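Local coordinates for uncharacterized protein (Bacteroides vulgatus, PDB 4Q88), which probably acts as a glycoside hydrolase of family 88, although its substrate and precise function are not established, at residues I65-Y70 against F104-D109; R122-M127 against V153-I158; A248-P253 against S260-E265; Y280-G285 against G289-D294. All coordinates share one frame; numbering follows the deposited sequence. Where two conformers were deposited one is given.

Interaction 1: residues I65-Y70 against F104-D109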
loop_
_atom_site.group_PDB
_atom_site.type_symbol
_atom_site.label_atom_id
_atom_site.label_comp_id
_atom_site.label_asym_id
_atom_site.label_seq_id
_atom_site.Cartn_x
_atom_site.Cartn_y
_atom_site.Cartn_z
ATOM N N ILE A 65 2.381 -9.601 16.508
ATOM C CA ILE A 65 3.557 -9.852 17.334
ATOM C C ILE A 65 4.049 -11.271 17.071
ATOM O O ILE A 65 5.238 -11.499 16.927
ATOM C CB ILE A 65 3.247 -9.676 18.841
ATOM C CG1 ILE A 65 2.979 -8.206 19.160
ATOM C CG2 ILE A 65 4.368 -10.255 19.718
ATOM C CD1 ILE A 65 2.328 -7.955 20.505
ATOM N N ASP A 66 3.128 -12.216 16.968
ATOM C CA ASP A 66 3.504 -13.629 16.762
ATOM C C ASP A 66 4.168 -13.777 15.404
ATOM O O ASP A 66 5.105 -14.558 15.230
ATOM C CB ASP A 66 2.272 -14.546 16.863
ATOM C CG ASP A 66 1.771 -14.733 18.278
ATOM O OD1 ASP A 66 2.402 -14.219 19.235
ATOM O OD2 ASP A 66 0.655 -15.306 18.416
ATOM N N TRP A 67 3.680 -13.038 14.410
ATOM C CA TRP A 67 4.356 -13.050 13.094
ATOM C C TRP A 67 5.733 -12.422 13.128
ATOM O O TRP A 67 6.672 -12.988 12.561
ATOM C CB TRP A 67 3.488 -12.328 12.065
ATOM C CG TRP A 67 4.075 -12.043 10.712
ATOM C CD1 TRP A 67 4.224 -12.920 9.678
ATOM C CD2 TRP A 67 4.424 -10.759 10.209
ATOM N NE1 TRP A 67 4.667 -12.264 8.547
ATOM C CE2 TRP A 67 4.816 -10.928 8.851
ATOM C CE3 TRP A 67 4.474 -9.481 10.772
ATOM C CZ2 TRP A 67 5.219 -9.847 8.051
ATOM C CZ3 TRP A 67 4.876 -8.417 9.978
ATOM C CH2 TRP A 67 5.260 -8.615 8.631
ATOM N N ALA A 68 5.879 -11.283 13.820
ATOM C CA ALA A 68 7.170 -10.651 13.916
ATOM C C ALA A 68 8.183 -11.534 14.676
ATOM O O ALA A 68 9.333 -11.642 14.281
ATOM C CB ALA A 68 7.069 -9.311 14.572
ATOM N N ASP A 69 7.732 -12.106 15.781
ATOM C CA ASP A 69 8.562 -13.043 16.591
ATOM C C ASP A 69 9.056 -14.228 15.720
ATOM O O ASP A 69 10.241 -14.531 15.703
ATOM C CB ASP A 69 7.726 -13.560 17.789
ATOM C CG ASP A 69 7.731 -12.632 18.971
ATOM O OD1 ASP A 69 8.657 -11.784 19.096
ATOM O OD2 ASP A 69 6.798 -12.755 19.822
ATOM N N TYR A 70 8.147 -14.865 14.984
ATOM C CA TYR A 70 8.453 -15.971 14.092
ATOM C C TYR A 70 9.535 -15.594 13.060
ATOM O O TYR A 70 10.421 -16.389 12.720
ATOM C CB TYR A 70 7.188 -16.456 13.359
ATOM C CG TYR A 70 7.481 -17.519 12.323
ATOM C CD1 TYR A 70 7.933 -18.775 12.705
ATOM C CD2 TYR A 70 7.339 -17.265 10.972
ATOM C CE1 TYR A 70 8.209 -19.748 11.749
ATOM C CE2 TYR A 70 7.614 -18.223 10.013
ATOM C CZ TYR A 70 8.048 -19.461 10.416
ATOM O OH TYR A 70 8.310 -20.392 9.447
ATOM N N PHE A 104 9.170 -4.061 7.919
ATOM C CA PHE A 104 9.704 -3.061 8.868
ATOM C C PHE A 104 8.668 -2.019 9.317
ATOM O O PHE A 104 8.829 -1.406 10.415
ATOM C CB PHE A 104 10.912 -2.294 8.292
ATOM C CG PHE A 104 12.093 -3.130 7.867
ATOM C CD1 PHE A 104 12.326 -4.387 8.355
ATOM C CD2 PHE A 104 13.038 -2.585 6.978
ATOM C CE1 PHE A 104 13.408 -5.134 7.951
ATOM C CE2 PHE A 104 14.116 -3.320 6.562
ATOM C CZ PHE A 104 14.331 -4.590 7.067
ATOM N N GLN A 105 7.625 -1.812 8.513
ATOM C CA GLN A 105 6.562 -0.894 8.913
ATOM C C GLN A 105 5.883 -1.425 10.179
ATOM O O GLN A 105 5.661 -0.686 11.147
ATOM C CB GLN A 105 5.505 -0.749 7.803
ATOM C CG GLN A 105 6.069 -0.189 6.503
ATOM C CD GLN A 105 4.979 0.122 5.475
ATOM O OE1 GLN A 105 3.849 0.422 5.825
ATOM N NE2 GLN A 105 5.324 0.017 4.199
ATOM N N THR A 106 5.582 -2.695 10.164
ATOM C CA THR A 106 4.893 -3.329 11.286
ATOM C C THR A 106 5.859 -3.477 12.510
ATOM O O THR A 106 5.444 -3.295 13.684
ATOM C CB THR A 106 4.317 -4.685 10.829
ATOM O OG1 THR A 106 3.247 -4.442 9.893
ATOM C CG2 THR A 106 3.753 -5.435 11.979
ATOM N N TYR A 107 7.139 -3.760 12.240
ATOM C CA TYR A 107 8.115 -3.868 13.335
ATOM C C TYR A 107 8.241 -2.503 14.026
ATOM O O TYR A 107 8.234 -2.441 15.260
ATOM C CB TYR A 107 9.482 -4.372 12.905
ATOM C CG TYR A 107 9.495 -5.702 12.156
ATOM C CD1 TYR A 107 8.433 -6.599 12.251
ATOM C CD2 TYR A 107 10.577 -6.063 11.384
ATOM C CE1 TYR A 107 8.481 -7.856 11.608
ATOM C CE2 TYR A 107 10.607 -7.275 10.700
ATOM C CZ TYR A 107 9.565 -8.181 10.834
ATOM O OH TYR A 107 9.622 -9.411 10.175
ATOM N N ALA A 108 8.309 -1.416 13.255
ATOM C CA ALA A 108 8.322 -0.070 13.856
ATOM C C ALA A 108 7.056 0.248 14.656
ATOM O O ALA A 108 7.115 0.817 15.786
ATOM C CB ALA A 108 8.500 0.990 12.786
ATOM N N ASP A 109 5.897 -0.085 14.088
ATOM C CA ASP A 109 4.614 0.119 14.785
ATOM C C ASP A 109 4.589 -0.639 16.105
ATOM O O ASP A 109 4.144 -0.108 17.129
ATOM C CB ASP A 109 3.440 -0.351 13.949
ATOM C CG ASP A 109 3.164 0.542 12.744
ATOM O OD1 ASP A 109 3.673 1.681 12.653
ATOM O OD2 ASP A 109 2.410 0.042 11.851
#
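A68 and Y107 sit where the two helical segments come nearest, with A68 CA and Y107 CA 6.9 Å apart. The local axes of 65-70 and 104-109 pass at 10.6 Å and run at 115° to each other, so the helices cross steeply rather than lying alongside, and few side chains can reach across. A68 points its methyl at the tyrosine ring: A68 CB is 3.6 Å from Y107 CE1, and CD1 of the same ring lies only slightly farther off. W67 takes part through the far corner of its six-membered ring. Its CG is anti to the backbone N (chi1 171°), which carries the indole out beside the opposing helix and sets W67 CZ3 3.8 Å from T106 CG2. That methyl meets the edge of the indole near its plane, with the two side chains crossing at about a right angle. W67 CZ3 also lies 4.0 Å from Y107 CE1, the six-membered ring of W67 and the Y107 ring being turned obliquely at 45° with centroids 5.8 Å apart. The polar ends are used elsewhere: W67 NE1 donates to R36 O, and Y107 OH pairs with K74 O. H45 of helix 39-55 stacks on the indole. Across the contact itself there is no hydrogen bond; two aromatic rings and two methyl groups, all buried, hold it by dispersion and shape, while the indole N-H and the tyrosine hydroxyl are satisfied by backbone carbonyls outside it.

Interaction 2: residues R122-M127 against V153-I158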
loop_
_atom_site.group_PDB
_atom_site.type_symbol
_atom_site.label_atom_id
_atom_site.label_comp_id
_atom_site.label_asym_id
_atom_site.label_seq_id
_atom_site.Cartn_x
_atom_site.Cartn_y
_atom_site.Cartn_z
ATOM N N ARG A 122 17.240 -4.878 13.028
ATOM C CA ARG A 122 17.465 -5.269 11.633
ATOM C C ARG A 122 16.972 -4.162 10.680
ATOM O O ARG A 122 17.644 -3.829 9.705
ATOM C CB ARG A 122 16.745 -6.550 11.309
ATOM C CG ARG A 122 16.948 -7.035 9.874
ATOM C CD ARG A 122 18.402 -7.267 9.508
ATOM N NE ARG A 122 18.482 -8.055 8.269
ATOM C CZ ARG A 122 19.572 -8.673 7.813
ATOM N NH1 ARG A 122 20.730 -8.546 8.441
ATOM N NH2 ARG A 122 19.504 -9.417 6.707
ATOM N N ALA A 123 15.809 -3.596 10.954
ATOM C CA ALA A 123 15.332 -2.450 10.144
ATOM C C ALA A 123 16.362 -1.339 10.067
ATOM O O ALA A 123 16.609 -0.827 8.992
ATOM C CB ALA A 123 14.050 -1.891 10.690
ATOM N N ARG A 124 16.922 -0.938 11.217
ATOM C CA ARG A 124 17.959 0.107 11.232
ATOM C C ARG A 124 19.191 -0.346 10.485
ATOM O O ARG A 124 19.749 0.403 9.707
ATOM C CB ARG A 124 18.328 0.500 12.668
ATOM C CG ARG A 124 17.298 1.317 13.421
ATOM C CD ARG A 124 17.913 1.863 14.715
ATOM N NE ARG A 124 19.098 2.614 14.338
ATOM C CZ ARG A 124 20.129 2.901 15.115
ATOM N NH1 ARG A 124 20.144 2.583 16.406
ATOM N NH2 ARG A 124 21.158 3.526 14.577
ATOM N N GLU A 125 19.636 -1.580 10.711
ATOM C CA GLU A 125 20.828 -2.071 10.032
ATOM C C GLU A 125 20.664 -1.990 8.514
ATOM O O GLU A 125 21.525 -1.478 7.797
ATOM C CB GLU A 125 21.092 -3.530 10.411
ATOM C CG GLU A 125 22.262 -4.088 9.607
ATOM C CD GLU A 125 22.452 -5.591 9.723
ATOM O OE1 GLU A 125 21.573 -6.347 10.241
ATOM O OE2 GLU A 125 23.528 -6.011 9.239
ATOM N N VAL A 126 19.537 -2.514 8.038
ATOM C CA VAL A 126 19.307 -2.587 6.596
ATOM C C VAL A 126 19.095 -1.192 6.001
ATOM O O VAL A 126 19.725 -0.852 4.996
ATOM C CB VAL A 126 18.101 -3.488 6.276
ATOM C CG1 VAL A 126 17.714 -3.345 4.793
ATOM C CG2 VAL A 126 18.425 -4.928 6.687
HETATM N N MSE A 127 18.236 -0.371 6.590
HETATM C CA MSE A 127 17.900 0.915 5.923
HETATM C C MSE A 127 19.036 1.911 6.038
HETATM O O MSE A 127 19.301 2.652 5.094
HETATM C CB MSE A 127 16.656 1.537 6.484
HETATM C CG MSE A 127 15.378 0.716 6.369
HETATM SE SE MSE A 127 15.059 -0.085 4.625
HETATM C CE MSE A 127 14.865 1.486 3.504
ATOM N N VAL A 153 9.268 7.235 7.094
ATOM C CA VAL A 153 8.688 8.137 8.104
ATOM C C VAL A 153 8.573 7.454 9.464
ATOM O O VAL A 153 8.718 8.121 10.512
ATOM C CB VAL A 153 7.335 8.767 7.681
ATOM C CG1 VAL A 153 7.552 9.701 6.493
ATOM C CG2 VAL A 153 6.252 7.724 7.372
ATOM N N LYS A 154 8.302 6.141 9.459
ATOM C CA LYS A 154 8.180 5.386 10.715
ATOM C C LYS A 154 9.556 5.291 11.392
ATOM O O LYS A 154 9.671 5.416 12.640
ATOM C CB LYS A 154 7.585 3.998 10.482
ATOM C CG LYS A 154 6.106 4.050 10.139
ATOM C CD LYS A 154 5.540 2.693 9.739
ATOM C CE LYS A 154 4.095 2.809 9.307
ATOM N NZ LYS A 154 3.171 3.215 10.389
HETATM N N MSE A 155 10.614 5.146 10.597
HETATM C CA MSE A 155 11.982 5.007 11.181
HETATM C C MSE A 155 12.463 6.345 11.658
HETATM O O MSE A 155 13.079 6.438 12.746
HETATM C CB MSE A 155 13.024 4.356 10.247
HETATM C CG MSE A 155 12.662 2.897 9.833
HETATM SE SE MSE A 155 12.437 1.707 11.377
HETATM C CE MSE A 155 14.247 1.971 12.094
ATOM N N TYR A 156 12.175 7.410 10.909
ATOM C CA TYR A 156 12.422 8.782 11.387
ATOM C C TYR A 156 11.707 9.030 12.705
ATOM O O TYR A 156 12.296 9.614 13.652
ATOM C CB TYR A 156 12.023 9.865 10.360
ATOM C CG TYR A 156 12.271 11.224 10.925
ATOM C CD1 TYR A 156 13.543 11.777 10.879
ATOM C CD2 TYR A 156 11.283 11.913 11.648
ATOM C CE1 TYR A 156 13.846 12.989 11.484
ATOM C CE2 TYR A 156 11.564 13.151 12.256
ATOM C CZ TYR A 156 12.853 13.686 12.158
ATOM O OH TYR A 156 13.173 14.892 12.738
ATOM N N ASP A 157 10.426 8.662 12.790
ATOM C CA ASP A 157 9.676 8.908 14.029
ATOM C C ASP A 157 10.399 8.328 15.254
ATOM O O ASP A 157 10.471 8.970 16.353
ATOM C CB ASP A 157 8.294 8.261 13.918
ATOM C CG ASP A 157 7.477 8.452 15.151
ATOM O OD1 ASP A 157 7.305 9.611 15.553
ATOM O OD2 ASP A 157 7.018 7.456 15.699
ATOM N N ILE A 158 10.969 7.150 15.077
ATOM C CA ILE A 158 11.764 6.492 16.167
ATOM C C ILE A 158 13.142 7.106 16.391
ATOM O O ILE A 158 13.467 7.484 17.525
ATOM C CB ILE A 158 11.899 4.999 15.916
ATOM C CG1 ILE A 158 10.507 4.352 15.963
ATOM C CG2 ILE A 158 12.821 4.335 16.963
ATOM C CD1 ILE A 158 10.458 2.982 15.330
#
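M155, present as selenomethionine, reaches across to A123 and R124 and supplies the second segment's whole share of the close contact. Its terminal methyl carbon presses on the aliphatic base of the arginine, M155 CE to R124 CG at 3.4 Å, a tight approach for two carbons. Just before the tip, M155 SE lies 4.0 Å from A123 CB; the alanine methyl rests against both the selenium and CE, while R124 CG meets CE. Bends at chi2 (-58°) and chi3 (-59°) curl the M155 side chain into a compact hook, which brings its methyl near the R124 backbone N as well. Of the R124 side chain, CG makes the contact; its guanidinium lies beyond, where NE forms a salt bridge with E128 one turn further along the same helix. A second salt bridge within this helix joins R122 to E125, clear of the interface. The surroundings close in with apolar groups: Y164 of helix 163-179 touches M155, and F104 of helix 103-113 packs on A123. Helices 117-132 and 144-159 thus meet through one long flexible side chain set against an alanine and an arginine stem, apolar packing between helices of the kind expected in the (α/α)6 barrel that family 88 enzymes adopt.

Interaction 3: residues A248-P253 against S260-E265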
loop_
_atom_site.group_PDB
_atom_site.type_symbol
_atom_site.label_atom_id
_atom_site.label_comp_id
_atom_site.label_asym_id
_atom_site.label_seq_id
_atom_site.Cartn_x
_atom_site.Cartn_y
_atom_site.Cartn_z
ATOM N N ALA A 248 -9.703 10.194 -9.533
ATOM C CA ALA A 248 -11.144 10.397 -9.537
ATOM C C ALA A 248 -11.771 10.378 -10.953
ATOM O O ALA A 248 -12.831 9.744 -11.208
ATOM C CB ALA A 248 -11.502 11.673 -8.795
ATOM N N ALA A 249 -11.061 11.006 -11.871
ATOM C CA ALA A 249 -11.490 11.183 -13.229
ATOM C C ALA A 249 -11.578 9.872 -13.966
ATOM O O ALA A 249 -12.285 9.799 -14.996
ATOM C CB ALA A 249 -10.537 12.133 -13.963
ATOM N N CYS A 250 -10.926 8.808 -13.504
ATOM C CA CYS A 250 -11.056 7.559 -14.261
ATOM C C CYS A 250 -11.803 6.436 -13.506
ATOM O O CYS A 250 -11.774 5.273 -13.913
ATOM C CB CYS A 250 -9.715 7.096 -14.795
ATOM S SG CYS A 250 -8.482 6.829 -13.540
ATOM N N GLN A 251 -12.519 6.808 -12.441
ATOM C CA GLN A 251 -13.380 5.879 -11.756
ATOM C C GLN A 251 -14.502 5.349 -12.694
ATOM O O GLN A 251 -15.038 6.097 -13.517
ATOM C CB GLN A 251 -13.994 6.560 -10.542
ATOM C CG GLN A 251 -14.759 5.584 -9.688
ATOM C CD GLN A 251 -15.347 6.261 -8.465
ATOM O OE1 GLN A 251 -15.840 7.400 -8.552
ATOM N NE2 GLN A 251 -15.401 5.551 -7.376
ATOM N N GLN A 252 -14.821 4.075 -12.609
ATOM C CA GLN A 252 -15.919 3.527 -13.412
ATOM C C GLN A 252 -17.256 3.878 -12.750
ATOM O O GLN A 252 -17.328 4.108 -11.523
ATOM C CB GLN A 252 -15.766 2.028 -13.572
ATOM C CG GLN A 252 -14.514 1.634 -14.317
ATOM C CD GLN A 252 -14.426 2.293 -15.659
ATOM O OE1 GLN A 252 -15.355 2.217 -16.455
ATOM N NE2 GLN A 252 -13.360 2.992 -15.898
ATOM N N PRO A 253 -18.336 3.931 -13.532
ATOM C CA PRO A 253 -19.644 4.228 -12.963
ATOM C C PRO A 253 -20.027 3.301 -11.804
ATOM O O PRO A 253 -20.663 3.758 -10.822
ATOM C CB PRO A 253 -20.599 4.053 -14.176
ATOM C CG PRO A 253 -19.769 4.358 -15.338
ATOM C CD PRO A 253 -18.358 3.934 -15.010
ATOM N N SER A 260 -6.289 -1.522 -16.151
ATOM C CA SER A 260 -5.690 -0.472 -16.951
ATOM C C SER A 260 -6.590 0.732 -16.805
ATOM O O SER A 260 -7.743 0.731 -17.286
ATOM C CB SER A 260 -5.535 -0.892 -18.441
ATOM O OG SER A 260 -4.796 0.082 -19.130
ATOM N N LEU A 261 -6.129 1.726 -16.045
ATOM C CA LEU A 261 -7.002 2.756 -15.514
ATOM C C LEU A 261 -7.767 3.539 -16.583
ATOM O O LEU A 261 -8.953 3.827 -16.382
ATOM C CB LEU A 261 -6.208 3.732 -14.622
ATOM C CG LEU A 261 -5.790 3.211 -13.271
ATOM C CD1 LEU A 261 -4.730 4.124 -12.631
ATOM C CD2 LEU A 261 -6.975 3.017 -12.347
ATOM N N ILE A 262 -7.100 3.843 -17.697
ATOM C CA ILE A 262 -7.763 4.590 -18.748
ATOM C C ILE A 262 -8.047 3.769 -20.031
ATOM O O ILE A 262 -8.497 4.315 -21.002
ATOM C CB ILE A 262 -7.092 5.938 -18.999
ATOM C CG1 ILE A 262 -5.662 5.762 -19.477
ATOM C CG2 ILE A 262 -7.070 6.783 -17.706
ATOM C CD1 ILE A 262 -5.075 7.060 -20.000
ATOM N N ASP A 263 -7.918 2.435 -19.954
ATOM C CA ASP A 263 -8.428 1.504 -20.995
ATOM C C ASP A 263 -9.229 0.377 -20.321
ATOM O O ASP A 263 -8.744 -0.758 -20.161
ATOM C CB ASP A 263 -7.319 0.966 -21.829
ATOM C CG ASP A 263 -7.826 0.312 -23.114
ATOM O OD1 ASP A 263 -9.027 -0.001 -23.188
ATOM O OD2 ASP A 263 -7.048 0.140 -24.074
ATOM N N PRO A 264 -10.452 0.679 -19.921
ATOM C CA PRO A 264 -11.243 -0.360 -19.276
ATOM C C PRO A 264 -11.483 -1.578 -20.167
ATOM O O PRO A 264 -11.533 -2.688 -19.634
ATOM C CB PRO A 264 -12.579 0.335 -18.937
ATOM C CG PRO A 264 -12.477 1.715 -19.407
ATOM C CD PRO A 264 -11.098 2.005 -19.870
ATOM N N GLU A 265 -11.541 -1.398 -21.487
ATOM C CA GLU A 265 -11.829 -2.505 -22.427
ATOM C C GLU A 265 -10.678 -3.528 -22.521
ATOM O O GLU A 265 -10.895 -4.720 -22.758
ATOM C CB GLU A 265 -12.045 -1.917 -23.805
ATOM C CG GLU A 265 -13.361 -1.202 -24.048
ATOM C CD GLU A 265 -13.593 0.081 -23.251
ATOM O OE1 GLU A 265 -12.663 0.882 -23.029
ATOM O OE2 GLU A 265 -14.754 0.240 -22.817
HETATM O O HOH W 1 -10.674 2.807 -14.208
HETATM O O HOH W 2 -11.145 4.877 -17.542
#
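C250, in the segment that continues from helix 233-249, points its side chain toward 260-265, where L261 meets it. C250 CB lies 3.7 Å from L261 O. It is also near I262 CG2, but I262 is modelled in two conformers and that touch is doubtful. At the tip, C250 SG rests 4.0 Å from L261 CB; with chi1 at 58° the sulfur sits between its own backbone N and carbonyl carbon, which brings it to that leucine carbon. The partner segment is shaped by a type I beta turn from S260 to D263, closed by D263 N to S260 O at 3.2 Å, so the contact joins helix 233-249 and the residues after it to a turn in the connection leading to helix 272-287. Two residues on, Q252 folds back through a bend at chi2 (-55°) and lays its amide obliquely against the P264 ring, Q252 NE2 to P264 CG being 3.8 Å. The same nitrogen donates to a water that in turn donates to C250 O at 2.7 Å and to L261 O at 3.0 Å, tying both backbones together without a direct hydrogen bond. A leucine in place of Q252 has no N-H to give, and would probably leave the water that bridges C250 O and L261 O without its donor. A second water donates to L261 O at 2.7 Å and receives a weak bond from Q252 NE2. Outside the contact, the L261 backbone is hydrogen-bonded to F207, and its side chain packs on S209 and D212 of helix 209-225.

Interaction 4: residues Y280-G285 against G289-D294; sequences YGFLWG and GLLNAD
G285 O takes two backbone hydrogen bonds from the residues that follow the helix. L290 N approaches at 3.0 Å, in the carbonyl plane and with an N-H...O angle of 152°; L291 N comes in at 3.2 Å from well above that plane, 66° out of it. The first belongs to a Schellman motif, in which G289, at positive phi, is the C-prime residue that ends helix 272-287 and turns the chain back. The turn brings L291 over G285: L291 CD1 is 3.8 Å from G285 CA, exactly where a CB on the glycine would collide with it. The same methyl reaches F282, lying 4.1 Å from F282 CD1 and obliquely placed to the ring. An alanine in place of L291 would probably open a gap over G285 and leave the F282 ring without this neighbour. Alongside, L290 CD1 rests 3.8 Å from W284 CZ3; the indole gets there because its CG stands opposite the backbone N across the CA-CB bond (chi1 -176°). N292 then caps the next helix, its OD1 accepting from I295 N. Around this tight connection, L291 also packs on F240 and A244 of helix 233-249 and on Y296 of helix 293-311, F216 of helix 209-225 meets F282 edge-to-face, and W284 touches A220 and L223 of helix 209-225 and E353 of helix 341-358.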
loop_
_atom_site.group_PDB
_atom_site.type_symbol
_atom_site.label_atom_id
_atom_site.label_comp_id
_atom_site.label_asym_id
_atom_site.label_seq_id
_atom_site.Cartn_x
_atom_site.Cartn_y
_atom_site.Cartn_z
ATOM N N TYR A 280 -9.010 4.061 0.416
ATOM C CA TYR A 280 -8.258 4.452 1.600
ATOM C C TYR A 280 -7.690 5.826 1.452
ATOM O O TYR A 280 -7.833 6.721 2.333
ATOM C CB TYR A 280 -7.123 3.437 1.912
ATOM C CG TYR A 280 -6.172 3.940 2.979
ATOM C CD1 TYR A 280 -6.608 4.108 4.310
ATOM C CD2 TYR A 280 -4.876 4.338 2.665
ATOM C CE1 TYR A 280 -5.744 4.622 5.287
ATOM C CE2 TYR A 280 -4.015 4.864 3.665
ATOM C CZ TYR A 280 -4.449 4.980 4.951
ATOM O OH TYR A 280 -3.617 5.494 5.907
ATOM N N GLY A 281 -7.034 6.067 0.332
ATOM C CA GLY A 281 -6.369 7.344 0.135
ATOM C C GLY A 281 -7.355 8.513 0.090
ATOM O O GLY A 281 -7.097 9.578 0.704
ATOM N N PHE A 282 -8.495 8.318 -0.565
ATOM C CA PHE A 282 -9.479 9.397 -0.682
ATOM C C PHE A 282 -10.098 9.683 0.707
ATOM O O PHE A 282 -10.217 10.811 1.120
ATOM C CB PHE A 282 -10.590 9.002 -1.650
ATOM C CG PHE A 282 -10.206 9.119 -3.118
ATOM C CD1 PHE A 282 -9.931 10.338 -3.649
ATOM C CD2 PHE A 282 -10.221 8.031 -3.946
ATOM C CE1 PHE A 282 -9.632 10.500 -4.988
ATOM C CE2 PHE A 282 -9.956 8.191 -5.301
ATOM C CZ PHE A 282 -9.630 9.415 -5.806
ATOM N N LEU A 283 -10.458 8.622 1.418
ATOM C CA LEU A 283 -11.058 8.797 2.765
ATOM C C LEU A 283 -10.045 9.503 3.691
ATOM O O LEU A 283 -10.415 10.445 4.406
ATOM C CB LEU A 283 -11.491 7.454 3.314
ATOM C CG LEU A 283 -12.716 6.821 2.671
ATOM C CD1 LEU A 283 -12.747 5.354 3.085
ATOM C CD2 LEU A 283 -14.007 7.574 3.042
ATOM N N TRP A 284 -8.788 9.048 3.704
ATOM C CA TRP A 284 -7.734 9.669 4.539
ATOM C C TRP A 284 -7.584 11.170 4.193
ATOM O O TRP A 284 -7.558 12.064 5.084
ATOM C CB TRP A 284 -6.377 8.930 4.416
ATOM C CG TRP A 284 -5.401 9.536 5.328
ATOM C CD1 TRP A 284 -5.242 9.247 6.648
ATOM C CD2 TRP A 284 -4.525 10.624 5.041
ATOM N NE1 TRP A 284 -4.280 10.056 7.196
ATOM C CE2 TRP A 284 -3.879 10.960 6.249
ATOM C CE3 TRP A 284 -4.290 11.414 3.898
ATOM C CZ2 TRP A 284 -2.958 11.999 6.334
ATOM C CZ3 TRP A 284 -3.340 12.449 3.993
ATOM C CH2 TRP A 284 -2.722 12.729 5.197
ATOM N N GLY A 285 -7.499 11.440 2.890
ATOM C CA GLY A 285 -7.382 12.817 2.393
ATOM C C GLY A 285 -8.531 13.729 2.809
ATOM O O GLY A 285 -8.304 14.858 3.200
ATOM N N GLY A 289 -8.196 16.802 5.785
ATOM C CA GLY A 289 -8.280 18.166 5.280
ATOM C C GLY A 289 -7.461 18.562 4.055
ATOM O O GLY A 289 -7.298 19.753 3.782
ATOM N N LEU A 290 -7.020 17.571 3.276
ATOM C CA LEU A 290 -6.203 17.779 2.092
ATOM C C LEU A 290 -6.979 17.604 0.794
ATOM O O LEU A 290 -6.523 18.052 -0.276
ATOM C CB LEU A 290 -5.005 16.806 2.134
ATOM C CG LEU A 290 -3.966 17.074 3.210
ATOM C CD1 LEU A 290 -2.828 16.097 2.955
ATOM C CD2 LEU A 290 -3.437 18.514 3.180
ATOM N N LEU A 291 -8.184 17.017 0.890
ATOM C CA LEU A 291 -9.088 16.882 -0.230
ATOM C C LEU A 291 -10.458 17.406 0.119
ATOM O O LEU A 291 -10.999 17.100 1.212
ATOM C CB LEU A 291 -9.218 15.405 -0.612
ATOM C CG LEU A 291 -7.965 14.655 -0.955
ATOM C CD1 LEU A 291 -8.323 13.204 -1.225
ATOM C CD2 LEU A 291 -7.288 15.274 -2.183
ATOM N N ASN A 292 -11.014 18.195 -0.789
ATOM C CA ASN A 292 -12.301 18.810 -0.594
ATOM C C ASN A 292 -13.412 17.760 -0.429
ATOM O O ASN A 292 -13.614 16.896 -1.304
ATOM C CB ASN A 292 -12.633 19.770 -1.753
ATOM C CG ASN A 292 -13.979 20.422 -1.589
ATOM O OD1 ASN A 292 -15.015 19.837 -1.880
ATOM N ND2 ASN A 292 -13.974 21.653 -1.070
ATOM N N ALA A 293 -14.120 17.822 0.695
ATOM C CA ALA A 293 -15.158 16.816 0.990
ATOM C C ALA A 293 -16.300 16.763 -0.018
ATOM O O ALA A 293 -16.817 15.699 -0.306
ATOM C CB ALA A 293 -15.717 17.012 2.421
ATOM N N ASP A 294 -16.758 17.907 -0.523
ATOM C CA ASP A 294 -17.870 17.920 -1.431
ATOM C C ASP A 294 -17.470 17.314 -2.792
ATOM O O ASP A 294 -18.241 16.584 -3.390
ATOM C CB ASP A 294 -18.381 19.349 -1.608
ATOM C CG ASP A 294 -19.014 19.902 -0.330
ATOM O OD1 ASP A 294 -19.628 19.122 0.445
ATOM O OD2 ASP A 294 -18.887 21.120 -0.110
#

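In the fold
The contacts fall into two neighbouring pairs within one mainly helical domain. Interactions 1 and 2, with centres 13 Å apart, meet because helix 103-113 also packs on both segments of interaction 2: D109 OD1 forms a salt bridge with K154 NZ at 2.8 Å, F104 packs on A123, and A108 meets I158. Interactions 3 and 4, 20 Å apart between centres, touch where F282 CZ lies 3.8 Å from A248 N, linking consecutive helices 233-249 and 272-287. Interaction 3 lies across the chain's centre from interactions 1 and 2, about 36 Å and 37 Å away between centres. Interaction 4 is nearer, its closest atoms about 8 Å from interaction 2. A 1,2-ethanediol, probably from crystallisation, lies near G289.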